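Local coordinates for protein putative (Helicobacter pylori, PDB 4O8S) that probably transfers nucleotides as a member of the nucleotidyltransferase superfamily related to AbiEii toxins, its substrate not being established, at residues A[17-21]-A[119-123]; A[37-41]-A[151-155]; A[44-48]-A[99-103]. All coordinates share one frame; numbering follows the deposited sequence.

Contact 1. Residues A[17-21]-A[119-123]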
ATOM      1  N   VAL A  17      -6.072  -6.295  11.558  1.00 26.39           N
ATOM      2  CA  VAL A  17      -6.156  -4.830  11.492  1.00 28.85           C
ATOM      3  C   VAL A  17      -7.334  -4.292  12.327  1.00 29.76           C
ATOM      4  O   VAL A  17      -7.190  -3.301  13.048  1.00 30.31           O
ATOM      5  CB  VAL A  17      -6.229  -4.326  10.031  1.00 32.37           C
ATOM      6  CG1 VAL A  17      -6.258  -2.801   9.989  1.00 28.80           C
ATOM      7  CG2 VAL A  17      -5.021  -4.861   9.225  1.00 24.15           C
ATOM      8  N   LYS A  18      -8.481  -4.957  12.259  1.00 37.61           N
ATOM      9  CA  LYS A  18      -9.617  -4.547  13.085  1.00 40.31           C
ATOM     10  C   LYS A  18      -9.279  -4.647  14.587  1.00 40.44           C
ATOM     11  O   LYS A  18      -9.626  -3.759  15.372  1.00 37.94           O
ATOM     12  CB  LYS A  18     -10.859  -5.363  12.716  1.00 38.40           C
ATOM     13  CG  LYS A  18     -11.515  -4.904  11.390  1.00 43.12           C
ATOM     14  CD  LYS A  18     -12.438  -5.974  10.809  1.00 41.63           C
ATOM     15  CE  LYS A  18     -13.571  -5.379   9.954  1.00 55.54           C
ATOM     16  NZ  LYS A  18     -13.133  -4.564   8.769  1.00 52.86           N
ATOM     17  N   ASN A  19      -8.560  -5.695  14.980  1.00 36.36           N
ATOM     18  CA  ASN A  19      -8.148  -5.816  16.380  1.00 38.57           C
ATOM     19  C   ASN A  19      -7.316  -4.625  16.840  1.00 41.31           C
ATOM     20  O   ASN A  19      -7.435  -4.186  17.980  1.00 46.09           O
ATOM     21  CB  ASN A  19      -7.374  -7.112  16.636  1.00 40.06           C
ATOM     22  CG  ASN A  19      -7.120  -7.356  18.124  1.00 50.70           C
ATOM     23  OD1 ASN A  19      -6.200  -6.779  18.719  1.00 51.10           O
ATOM     24  ND2 ASN A  19      -7.948  -8.200  18.730  1.00 51.19           N
ATOM     25  N   LEU A  20      -6.506  -4.075  15.944  1.00 34.25           N
ATOM     26  CA  LEU A  20      -5.612  -2.978  16.308  1.00 32.91           C
ATOM     27  C   LEU A  20      -6.255  -1.589  16.256  1.00 36.29           C
ATOM     28  O   LEU A  20      -5.568  -0.581  16.457  1.00 33.15           O
ATOM     29  CB  LEU A  20      -4.369  -3.003  15.419  1.00 32.58           C
ATOM     30  CG  LEU A  20      -3.571  -4.311  15.461  1.00 35.13           C
ATOM     31  CD1 LEU A  20      -2.540  -4.362  14.336  1.00 26.23           C
ATOM     32  CD2 LEU A  20      -2.883  -4.464  16.822  1.00 33.81           C
ATOM     33  N   ALA A  21      -7.561  -1.518  16.010  1.00 44.58           N
ATOM     34  CA  ALA A  21      -8.225  -0.213  15.865  1.00 42.51           C
ATOM     35  C   ALA A  21      -8.198   0.658  17.134  1.00 45.64           C
ATOM     36  O   ALA A  21      -8.326   1.892  17.059  1.00 44.28           O
ATOM     37  CB  ALA A  21      -9.649  -0.390  15.364  1.00 43.75           C
ATOM     38  N   GLU A 119     -14.021   1.310   7.675  1.00 31.67           N
ATOM     39  CA  GLU A 119     -14.567   0.032   8.133  1.00 34.78           C
ATOM     40  C   GLU A 119     -13.898  -0.477   9.407  1.00 36.38           C
ATOM     41  O   GLU A 119     -13.591  -1.666   9.539  1.00 38.39           O
ATOM     42  CB  GLU A 119     -14.530  -1.027   7.030  1.00 38.18           C
ATOM     43  CG  GLU A 119     -15.502  -0.742   5.872  1.00 41.25           C
ATOM     44  CD  GLU A 119     -16.960  -0.545   6.338  1.00 49.11           C
ATOM     45  OE1 GLU A 119     -17.374  -1.148   7.368  1.00 46.92           O
ATOM     46  OE2 GLU A 119     -17.699   0.219   5.664  1.00 51.28           O
ATOM     47  N   GLY A 120     -13.698   0.432  10.352  1.00 34.40           N
ATOM     48  CA  GLY A 120     -13.175   0.062  11.649  1.00 37.82           C
ATOM     49  C   GLY A 120     -11.669  -0.144  11.643  1.00 38.03           C
ATOM     50  O   GLY A 120     -11.129  -0.710  12.590  1.00 39.34           O
HETATM   51  N   MSE A 121     -10.986   0.325  10.600  1.00 29.50           N
HETATM   52  CA  MSE A 121      -9.537   0.127  10.515  1.00 34.31           C
HETATM   53  C   MSE A 121      -8.795   1.443  10.391  1.00 31.21           C
HETATM   54  O   MSE A 121      -9.164   2.280   9.559  1.00 28.90           O
HETATM   55  CB  MSE A 121      -9.207  -0.739   9.300  1.00 30.07           C
HETATM   56  CG  MSE A 121      -9.832  -2.109   9.352  1.00 32.51           C
HETATM   57 SE   MSE A 121      -9.410  -3.142   7.692  1.00 37.50          SE
HETATM   58  CE  MSE A 121     -10.710  -2.299   6.482  1.00 39.41           C
ATOM     59  N   ARG A 122      -7.757   1.620  11.209  1.00 26.59           N
ATOM     60  CA  ARG A 122      -6.902   2.806  11.140  1.00 25.50           C
ATOM     61  C   ARG A 122      -5.928   2.675   9.964  1.00 30.40           C
ATOM     62  O   ARG A 122      -5.123   1.724   9.897  1.00 27.00           O
ATOM     63  CB  ARG A 122      -6.122   2.973  12.449  1.00 27.07           C
ATOM     64  CG  ARG A 122      -7.007   3.277  13.673  1.00 32.84           C
ATOM     65  CD  ARG A 122      -6.215   3.170  14.992  1.00 34.58           C
ATOM     66  NE  ARG A 122      -4.902   3.823  14.937  1.00 35.37           N
ATOM     67  CZ  ARG A 122      -4.704   5.128  15.112  1.00 39.83           C
ATOM     68  NH1 ARG A 122      -5.736   5.935  15.343  1.00 41.41           N
ATOM     69  NH2 ARG A 122      -3.477   5.636  15.057  1.00 39.38           N
ATOM     70  N   ILE A 123      -6.006   3.611   9.026  1.00 31.78           N
ATOM     71  CA  ILE A 123      -5.291   3.484   7.763  1.00 30.89           C
ATOM     72  C   ILE A 123      -4.715   4.845   7.393  1.00 31.09           C
ATOM     73  O   ILE A 123      -5.314   5.885   7.710  1.00 30.23           O
ATOM     74  CB  ILE A 123      -6.254   2.984   6.647  1.00 32.37           C
ATOM     75  CG1 ILE A 123      -6.799   1.594   6.991  1.00 35.29           C
ATOM     76  CG2 ILE A 123      -5.570   2.897   5.302  1.00 30.47           C
ATOM     77  CD1 ILE A 123      -7.491   0.894   5.794  1.00 36.31           C
TER
HETATM   78  O   HOH W   1      -6.797  -0.473  12.880  1.00 29.88           O
HETATM   79  O   HOH W   2     -12.375  -2.343  14.377  1.00 40.98           O

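Contact 2. Residues A[37-41]-A[151-155]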
ATOM      1  N   TYR A  37      -9.041   1.140   0.266  1.00 27.18           N
ATOM      2  CA  TYR A  37      -9.318   2.055  -0.832  1.00 28.25           C
ATOM      3  C   TYR A  37      -9.711   1.423  -2.164  1.00 25.75           C
ATOM      4  O   TYR A  37      -9.747   2.118  -3.186  1.00 29.76           O
ATOM      5  CB  TYR A  37      -8.150   3.018  -1.017  1.00 26.66           C
ATOM      6  CG  TYR A  37      -7.859   3.860   0.217  1.00 30.47           C
ATOM      7  CD1 TYR A  37      -8.737   4.866   0.618  1.00 29.12           C
ATOM      8  CD2 TYR A  37      -6.703   3.654   0.973  1.00 28.38           C
ATOM      9  CE1 TYR A  37      -8.472   5.648   1.739  1.00 33.48           C
ATOM     10  CE2 TYR A  37      -6.421   4.431   2.096  1.00 26.06           C
ATOM     11  CZ  TYR A  37      -7.307   5.424   2.473  1.00 33.72           C
ATOM     12  OH  TYR A  37      -7.045   6.213   3.572  1.00 29.52           O
ATOM     13  N   GLY A  38      -9.997   0.126  -2.163  1.00 26.44           N
ATOM     14  CA  GLY A  38     -10.520  -0.528  -3.353  1.00 32.36           C
ATOM     15  C   GLY A  38      -9.508  -0.929  -4.419  1.00 31.43           C
ATOM     16  O   GLY A  38      -9.860  -1.101  -5.597  1.00 28.37           O
ATOM     17  N   LEU A  39      -8.244  -1.084  -4.030  1.00 23.92           N
ATOM     18  CA  LEU A  39      -7.230  -1.511  -4.992  1.00 26.11           C
ATOM     19  C   LEU A  39      -7.677  -2.801  -5.695  1.00 25.62           C
ATOM     20  O   LEU A  39      -8.143  -3.739  -5.038  1.00 25.10           O
ATOM     21  CB  LEU A  39      -5.892  -1.753  -4.273  1.00 27.23           C
ATOM     22  CG  LEU A  39      -4.703  -2.197  -5.134  1.00 25.27           C
ATOM     23  CD1 LEU A  39      -4.263  -1.095  -6.072  1.00 24.13           C
ATOM     24  CD2 LEU A  39      -3.527  -2.615  -4.223  1.00 26.45           C
ATOM     25  N   ASN A  40      -7.522  -2.868  -7.017  1.00 27.67           N
ATOM     26  CA  ASN A  40      -8.020  -4.028  -7.761  1.00 34.20           C
ATOM     27  C   ASN A  40      -6.939  -5.060  -8.117  1.00 36.19           C
ATOM     28  O   ASN A  40      -6.930  -5.624  -9.217  1.00 33.75           O
ATOM     29  CB  ASN A  40      -8.793  -3.589  -9.018  1.00 33.68           C
ATOM     30  CG  ASN A  40      -7.941  -2.786  -9.964  1.00 36.75           C
ATOM     31  OD1 ASN A  40      -6.994  -2.106  -9.544  1.00 33.96           O
ATOM     32  ND2 ASN A  40      -8.249  -2.870 -11.255  1.00 37.58           N
ATOM     33  N   ARG A  41      -6.017  -5.288  -7.184  1.00 32.80           N
ATOM     34  CA  ARG A  41      -5.123  -6.444  -7.248  1.00 29.75           C
ATOM     35  C   ARG A  41      -5.020  -6.878  -5.801  1.00 31.56           C
ATOM     36  O   ARG A  41      -5.301  -6.083  -4.895  1.00 31.33           O
ATOM     37  CB  ARG A  41      -3.748  -6.054  -7.797  1.00 27.59           C
ATOM     38  CG  ARG A  41      -2.942  -5.121  -6.879  1.00 28.38           C
ATOM     39  CD  ARG A  41      -1.495  -4.986  -7.364  1.00 30.15           C
ATOM     40  NE  ARG A  41      -0.685  -4.128  -6.498  1.00 30.59           N
ATOM     41  CZ  ARG A  41      -0.114  -4.553  -5.371  1.00 29.58           C
ATOM     42  NH1 ARG A  41      -0.276  -5.815  -4.996  1.00 28.38           N
ATOM     43  NH2 ARG A  41       0.616  -3.724  -4.619  1.00 25.61           N
ATOM     44  N   PHE A 151       1.559  -0.223 -11.023  1.00 30.36           N
ATOM     45  CA  PHE A 151       0.147  -0.575 -10.955  1.00 33.33           C
ATOM     46  C   PHE A 151      -0.572   0.333  -9.962  1.00 34.47           C
ATOM     47  O   PHE A 151      -1.640   0.900 -10.247  1.00 28.90           O
ATOM     48  CB  PHE A 151       0.006  -2.014 -10.468  1.00 33.90           C
ATOM     49  CG  PHE A 151      -1.417  -2.521 -10.468  1.00 32.24           C
ATOM     50  CD1 PHE A 151      -2.286  -2.220  -9.417  1.00 32.01           C
ATOM     51  CD2 PHE A 151      -1.886  -3.308 -11.521  1.00 34.34           C
ATOM     52  CE1 PHE A 151      -3.609  -2.687  -9.418  1.00 33.33           C
ATOM     53  CE2 PHE A 151      -3.210  -3.775 -11.542  1.00 32.01           C
ATOM     54  CZ  PHE A 151      -4.071  -3.468 -10.485  1.00 34.26           C
ATOM     55  N   ASP A 152       0.009   0.442  -8.774  1.00 31.37           N
ATOM     56  CA  ASP A 152      -0.631   1.189  -7.703  1.00 31.75           C
ATOM     57  C   ASP A 152      -0.699   2.677  -7.991  1.00 30.81           C
ATOM     58  O   ASP A 152      -1.740   3.308  -7.738  1.00 29.56           O
ATOM     59  CB  ASP A 152       0.065   0.932  -6.370  1.00 33.15           C
ATOM     60  CG  ASP A 152       0.068  -0.535  -5.998  1.00 31.75           C
ATOM     61  OD1 ASP A 152      -0.764  -1.283  -6.547  1.00 32.22           O
ATOM     62  OD2 ASP A 152       0.899  -0.941  -5.155  1.00 31.40           O
ATOM     63  N   LEU A 153       0.391   3.243  -8.515  1.00 29.70           N
ATOM     64  CA  LEU A 153       0.402   4.672  -8.838  1.00 30.07           C
ATOM     65  C   LEU A 153      -0.595   4.998  -9.950  1.00 32.91           C
ATOM     66  O   LEU A 153      -1.230   6.052  -9.931  1.00 30.60           O
ATOM     67  CB  LEU A 153       1.805   5.156  -9.218  1.00 33.09           C
ATOM     68  CG  LEU A 153       2.718   5.445  -8.014  1.00 33.79           C
ATOM     69  CD1 LEU A 153       4.111   5.846  -8.491  1.00 28.21           C
ATOM     70  CD2 LEU A 153       2.107   6.544  -7.154  1.00 29.11           C
ATOM     71  N   HIS A 154      -0.727   4.082 -10.910  1.00 31.14           N
ATOM     72  CA  HIS A 154      -1.715   4.211 -11.973  1.00 32.38           C
ATOM     73  C   HIS A 154      -3.124   4.164 -11.377  1.00 32.76           C
ATOM     74  O   HIS A 154      -3.967   4.992 -11.708  1.00 31.67           O
ATOM     75  CB  HIS A 154      -1.505   3.098 -13.000  1.00 31.42           C
ATOM     76  CG  HIS A 154      -2.591   2.998 -14.021  1.00 37.33           C
ATOM     77  ND1 HIS A 154      -3.742   2.262 -13.814  1.00 37.24           N
ATOM     78  CD2 HIS A 154      -2.700   3.528 -15.265  1.00 35.62           C
ATOM     79  CE1 HIS A 154      -4.515   2.353 -14.884  1.00 38.97           C
ATOM     80  NE2 HIS A 154      -3.905   3.115 -15.777  1.00 38.40           N
ATOM     81  N   PHE A 155      -3.363   3.205 -10.478  1.00 27.47           N
ATOM     82  CA  PHE A 155      -4.640   3.088  -9.783  1.00 26.93           C
ATOM     83  C   PHE A 155      -4.967   4.376  -9.039  1.00 30.13           C
ATOM     84  O   PHE A 155      -6.123   4.853  -9.042  1.00 29.65           O
ATOM     85  CB  PHE A 155      -4.571   1.939  -8.771  1.00 27.86           C
ATOM     86  CG  PHE A 155      -5.725   1.908  -7.806  1.00 25.59           C
ATOM     87  CD1 PHE A 155      -6.935   1.311  -8.167  1.00 25.75           C
ATOM     88  CD2 PHE A 155      -5.614   2.485  -6.538  1.00 24.95           C
ATOM     89  CE1 PHE A 155      -8.006   1.293  -7.296  1.00 27.92           C
ATOM     90  CE2 PHE A 155      -6.696   2.478  -5.653  1.00 25.95           C
ATOM     91  CZ  PHE A 155      -7.897   1.872  -6.027  1.00 24.13           C
TER

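Contact 3. Residues A[44-48]-A[99-103]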
ATOM      1  N   GLU A  44      -0.612  -8.997   0.062  1.00 33.51           N
ATOM      2  CA  GLU A  44      -0.459 -10.060   1.057  1.00 37.05           C
ATOM      3  C   GLU A  44       0.301  -9.687   2.339  1.00 38.10           C
ATOM      4  O   GLU A  44       0.251 -10.446   3.300  1.00 39.77           O
ATOM      5  CB  GLU A  44       0.234 -11.296   0.441  1.00 38.13           C
ATOM      6  CG  GLU A  44      -0.103 -11.580  -1.010  1.00 42.86           C
ATOM      7  CD  GLU A  44       0.883 -12.565  -1.653  1.00 50.71           C
ATOM      8  OE1 GLU A  44       2.073 -12.199  -1.832  1.00 50.88           O
ATOM      9  OE2 GLU A  44       0.466 -13.701  -1.972  1.00 53.54           O
ATOM     10  N   ASP A  45       1.031  -8.575   2.350  1.00 34.96           N
ATOM     11  CA  ASP A  45       1.809  -8.195   3.537  1.00 36.59           C
ATOM     12  C   ASP A  45       1.090  -7.113   4.362  1.00 38.04           C
ATOM     13  O   ASP A  45       0.323  -6.325   3.806  1.00 35.25           O
ATOM     14  CB  ASP A  45       3.197  -7.682   3.123  1.00 37.72           C
ATOM     15  CG  ASP A  45       4.000  -8.721   2.343  1.00 43.90           C
ATOM     16  OD1 ASP A  45       3.781  -9.941   2.573  1.00 40.87           O
ATOM     17  OD2 ASP A  45       4.853  -8.318   1.507  1.00 45.23           O
ATOM     18  N   LEU A  46       1.336  -7.060   5.673  1.00 25.37           N
ATOM     19  CA  LEU A  46       0.787  -5.971   6.473  1.00 23.95           C
ATOM     20  C   LEU A  46       1.917  -5.041   6.907  1.00 29.32           C
ATOM     21  O   LEU A  46       2.944  -5.503   7.452  1.00 31.25           O
ATOM     22  CB  LEU A  46       0.031  -6.497   7.694  1.00 24.98           C
ATOM     23  CG  LEU A  46      -1.296  -7.235   7.500  1.00 27.33           C
ATOM     24  CD1 LEU A  46      -1.786  -7.733   8.841  1.00 24.95           C
ATOM     25  CD2 LEU A  46      -2.338  -6.313   6.878  1.00 26.37           C
ATOM     26  N   ASP A  47       1.745  -3.742   6.663  1.00 27.11           N
ATOM     27  CA  ASP A  47       2.761  -2.757   7.015  1.00 30.37           C
ATOM     28  C   ASP A  47       2.115  -1.620   7.813  1.00 31.92           C
ATOM     29  O   ASP A  47       1.099  -1.042   7.386  1.00 29.48           O
ATOM     30  CB  ASP A  47       3.420  -2.208   5.739  1.00 32.82           C
ATOM     31  CG  ASP A  47       4.832  -1.686   5.977  1.00 40.16           C
ATOM     32  OD1 ASP A  47       5.412  -1.927   7.074  1.00 44.09           O
ATOM     33  OD2 ASP A  47       5.392  -1.055   5.054  1.00 45.20           O
ATOM     34  N   PHE A  48       2.705  -1.297   8.964  1.00 26.17           N
ATOM     35  CA  PHE A  48       2.147  -0.279   9.856  1.00 24.99           C
ATOM     36  C   PHE A  48       3.157   0.785  10.226  1.00 27.87           C
ATOM     37  O   PHE A  48       4.384   0.554  10.163  1.00 28.40           O
ATOM     38  CB  PHE A  48       1.683  -0.911  11.165  1.00 25.34           C
ATOM     39  CG  PHE A  48       0.597  -1.929  11.016  1.00 26.69           C
ATOM     40  CD1 PHE A  48       0.911  -3.263  10.807  1.00 25.11           C
ATOM     41  CD2 PHE A  48      -0.743  -1.564  11.148  1.00 23.92           C
ATOM     42  CE1 PHE A  48      -0.112  -4.240  10.705  1.00 26.69           C
ATOM     43  CE2 PHE A  48      -1.759  -2.515  11.045  1.00 24.45           C
ATOM     44  CZ  PHE A  48      -1.442  -3.856  10.818  1.00 25.87           C
ATOM     45  N   THR A  99       2.338 -18.067   5.332  1.00 40.67           N
ATOM     46  CA  THR A  99       3.009 -17.009   6.067  1.00 40.56           C
ATOM     47  C   THR A  99       2.355 -15.647   5.806  1.00 40.18           C
ATOM     48  O   THR A  99       2.125 -15.273   4.648  1.00 40.60           O
ATOM     49  CB  THR A  99       4.508 -16.939   5.692  1.00 43.32           C
ATOM     50  OG1 THR A  99       5.149 -18.177   6.045  1.00 51.10           O
ATOM     51  CG2 THR A  99       5.199 -15.777   6.425  1.00 44.39           C
ATOM     52  N   LEU A 100       2.052 -14.926   6.886  1.00 33.90           N
ATOM     53  CA  LEU A 100       1.690 -13.515   6.811  1.00 35.45           C
ATOM     54  C   LEU A 100       2.834 -12.676   7.365  1.00 31.48           C
ATOM     55  O   LEU A 100       3.195 -12.803   8.543  1.00 32.60           O
ATOM     56  CB  LEU A 100       0.412 -13.222   7.608  1.00 29.94           C
ATOM     57  CG  LEU A 100       0.065 -11.734   7.766  1.00 28.36           C
ATOM     58  CD1 LEU A 100      -0.096 -11.099   6.402  1.00 33.85           C
ATOM     59  CD2 LEU A 100      -1.215 -11.557   8.567  1.00 30.90           C
ATOM     60  N   LYS A 101       3.417 -11.830   6.522  1.00 30.83           N
ATOM     61  CA  LYS A 101       4.464 -10.922   6.973  1.00 29.51           C
ATOM     62  C   LYS A 101       3.853  -9.657   7.564  1.00 32.98           C
ATOM     63  O   LYS A 101       2.985  -9.023   6.947  1.00 29.39           O
ATOM     64  CB  LYS A 101       5.433 -10.565   5.834  1.00 36.30           C
ATOM     65  CG  LYS A 101       6.468  -9.502   6.261  1.00 40.45           C
ATOM     66  CD  LYS A 101       7.714  -9.470   5.365  1.00 47.93           C
ATOM     67  CE  LYS A 101       7.434  -8.950   3.960  1.00 54.14           C
ATOM     68  NZ  LYS A 101       8.708  -8.785   3.182  1.00 57.85           N
ATOM     69  N   LEU A 102       4.293  -9.292   8.765  1.00 26.46           N
ATOM     70  CA  LEU A 102       3.775  -8.097   9.434  1.00 31.28           C
ATOM     71  C   LEU A 102       4.956  -7.235   9.837  1.00 30.76           C
ATOM     72  O   LEU A 102       5.829  -7.670  10.591  1.00 30.19           O
ATOM     73  CB  LEU A 102       2.947  -8.486  10.662  1.00 26.32           C
ATOM     74  CG  LEU A 102       2.004  -7.467  11.299  1.00 31.21           C
ATOM     75  CD1 LEU A 102       1.008  -8.196  12.175  1.00 35.09           C
ATOM     76  CD2 LEU A 102       2.764  -6.440  12.134  1.00 29.99           C
ATOM     77  N   GLU A 103       4.990  -6.013   9.322  1.00 27.64           N
ATOM     78  CA  GLU A 103       6.071  -5.090   9.629  1.00 28.22           C
ATOM     79  C   GLU A 103       5.580  -3.798  10.255  1.00 33.05           C
ATOM     80  O   GLU A 103       4.514  -3.270   9.892  1.00 30.76           O
ATOM     81  CB  GLU A 103       6.856  -4.761   8.368  1.00 29.65           C
ATOM     82  CG  GLU A 103       7.702  -5.908   7.843  1.00 42.37           C
ATOM     83  CD  GLU A 103       8.930  -5.390   7.114  1.00 47.44           C
ATOM     84  OE1 GLU A 103       9.442  -4.303   7.507  1.00 49.48           O
ATOM     85  OE2 GLU A 103       9.369  -6.058   6.149  1.00 49.00           O
TER
HETATM   86  O   HOH W   3       2.653 -11.857   3.779  1.00 33.07           O

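Contact 1. Residues A[17-21]-A[119-123]
Lys-18 reaches across to the hairpin turn and donates from NZ to the carbonyl O of Glu-119, at 3.0 Å and in the plane of that carbonyl. Its chain is bent at chi4 (59°), which swings the ammonium round to the turn, while CG lies 3.8 Å from CG of Met-121, modelled as selenomethionine. Val-17 meets the same side chain at about a right angle: its CG1, anti to the backbone N (chi1 -178°), rests 3.7 Å from Met-121 CB and also touches CG and the selenium. Ala-21 sets its methyl CB 3.2 Å from Gly-120 O. Two waters fill in the polar contacts, one joining Val-17 O to Arg-122 N, the other Lys-18 O to Gly-120 O. Arg-122 touches Ala-21 O through its CD, but its guanidinium is turned elsewhere, to a salt bridge with Glu-112 and the carbonyls of Pro-24 and Met-25. Glu-119 and Gly-120, both at positive phi, form the type I' turn of the two-stranded hairpin 115-118/121-124, and Leu-35 of helix 29-36 packs against Val-17 and Met-121. At the end of helix 4-19 one lysine N-H and two waters thus serve four carbonyl oxygens, one water also taking the Arg-122 N-H, so polar fastening on the more exposed side, by Lys-18 and Gly-120, borders an apolar Val-17/Met-121 patch that continues into the interior.

Contact 2. Residues A[37-41]-A[151-155]
Arg-41 and Asp-152 form a side-on bidentate salt bridge that ties the loop between helix 29-36 and strand 46-50, part of the nucleotidyltransferase-like domain, to helix 147-159 of the helical portion that follows. NE donates to OD1 at 2.8 Å with an N-H...O angle of 154°, and NH2 donates to OD2 at 2.8 Å along a straighter path of 171°. Both oxygens use their syn lone pairs, and guanidinium and carboxylate lie nearly coplanar. Each group has a second partner: NH2 also bridges to Glu-30 of helix 29-36, and OD2 to Lys-133 of helix 126-139. This alternating network of acids and bases probably stabilises the charges of two buried side chains and fixes the rotation of the guanidinium.

Around it the contact is aromatic and apolar. Arg-41 CG lies between the backbone N and the carbonyl carbon (chi1 67°), and the chain then runs extended to NE, past the Phe-151 ring in the opposite direction; this lays CD over one face, 3.9 Å from the centroid, in a CH-pi contact. Leu-39 packs against both rings: its CA sits over a face of Phe-155, while CD1 lies 3.8 Å from Phe-155 CG and, at the edge of the other ring, 3.8 Å from Phe-151 CE1. CD2 of the same leucine lies over one face of the Arg-41 guanidinium. The leucine backbone is hydrogen-bonded to Leu-33. Tyr-37 OH is both donor, to Ala-124 O, and acceptor, from Asn-116 ND2. Tyr-37 O receives the hydroxyl of Tyr-160 and lies at the edge of the Phe-155 ring, in plane, 3.4 Å from CZ.

Contact 3. Residues A[44-48]-A[99-103]
The carbonyl O of Leu-46 takes one hydrogen bond, from Glu-103 N at 2.8 Å, supplemented by a CA-H...O contact from Leu-102. Glu-103 O is treated in the same way, taking the N-H of Phe-48 at 2.8 Å and the CA-H of Asp-47, while Leu-46 N completes the ladder with a nearly linear bond of 2.9 Å to Lys-101 O (177°). The strands run parallel, pairing Leu-46 with Leu-102 and Asp-47 with Glu-103. Before the ladder, a water takes the N-H of Lys-101 and donates to Glu-44 O and Asp-45 OD1. On the face with the leucines, Leu-46 CD1 meets Leu-100 CD2 at 3.9 Å and Leu-102 CD2 lies as near to Phe-48 CE1; Ile-16 and Val-17 of helix 4-19 cover Leu-46. The other face is charged. Lys-101 passes Asp-45 with CE 3.6 Å from OD2, its NZ beyond salt-bridge range. Asp-47 CG is roughly anti to its own N (chi1 -155°), which brings OD1 3.4 Å from Glu-103 CB and 3.2 Å from Glu-103 O, without a hydrogen bond. Glu-103 is itself bound by Arg-84. Asp-45, Leu-46 and Asp-47 resemble the acidic-hydrophobic-acidic signature of nucleotidyltransferases, with Glu-103 possibly supplying a third carboxylate, as in relatives. No metal is present here, but neighbouring acidic groups backed by an apolar face are consistent with a metal-binding active site.

All three contacts combine buried and more exposed residues, but they hold different parts of the fold. Contact 3 is a parallel strand pair within the main sheet, a regular backbone ladder. Contact 1 lies farther from the centre of the chain and fastens a helix end to a hairpin through a lysine, two waters and one apolar patch. Both share one hydrophobic interior: Val-17 CG2 packs 3.8 Å from Leu-46 CD2, and Leu-20 CD1 against Phe-48 CZ. Contact 2, the nearest of the three to the chain centre, relies instead on a salt bridge and two phenylalanine rings to join the domain to its following helices. It touches contact 1 through Tyr-37 and Ile-123, but meets contact 3 only along the sequence, just before strand 46-50.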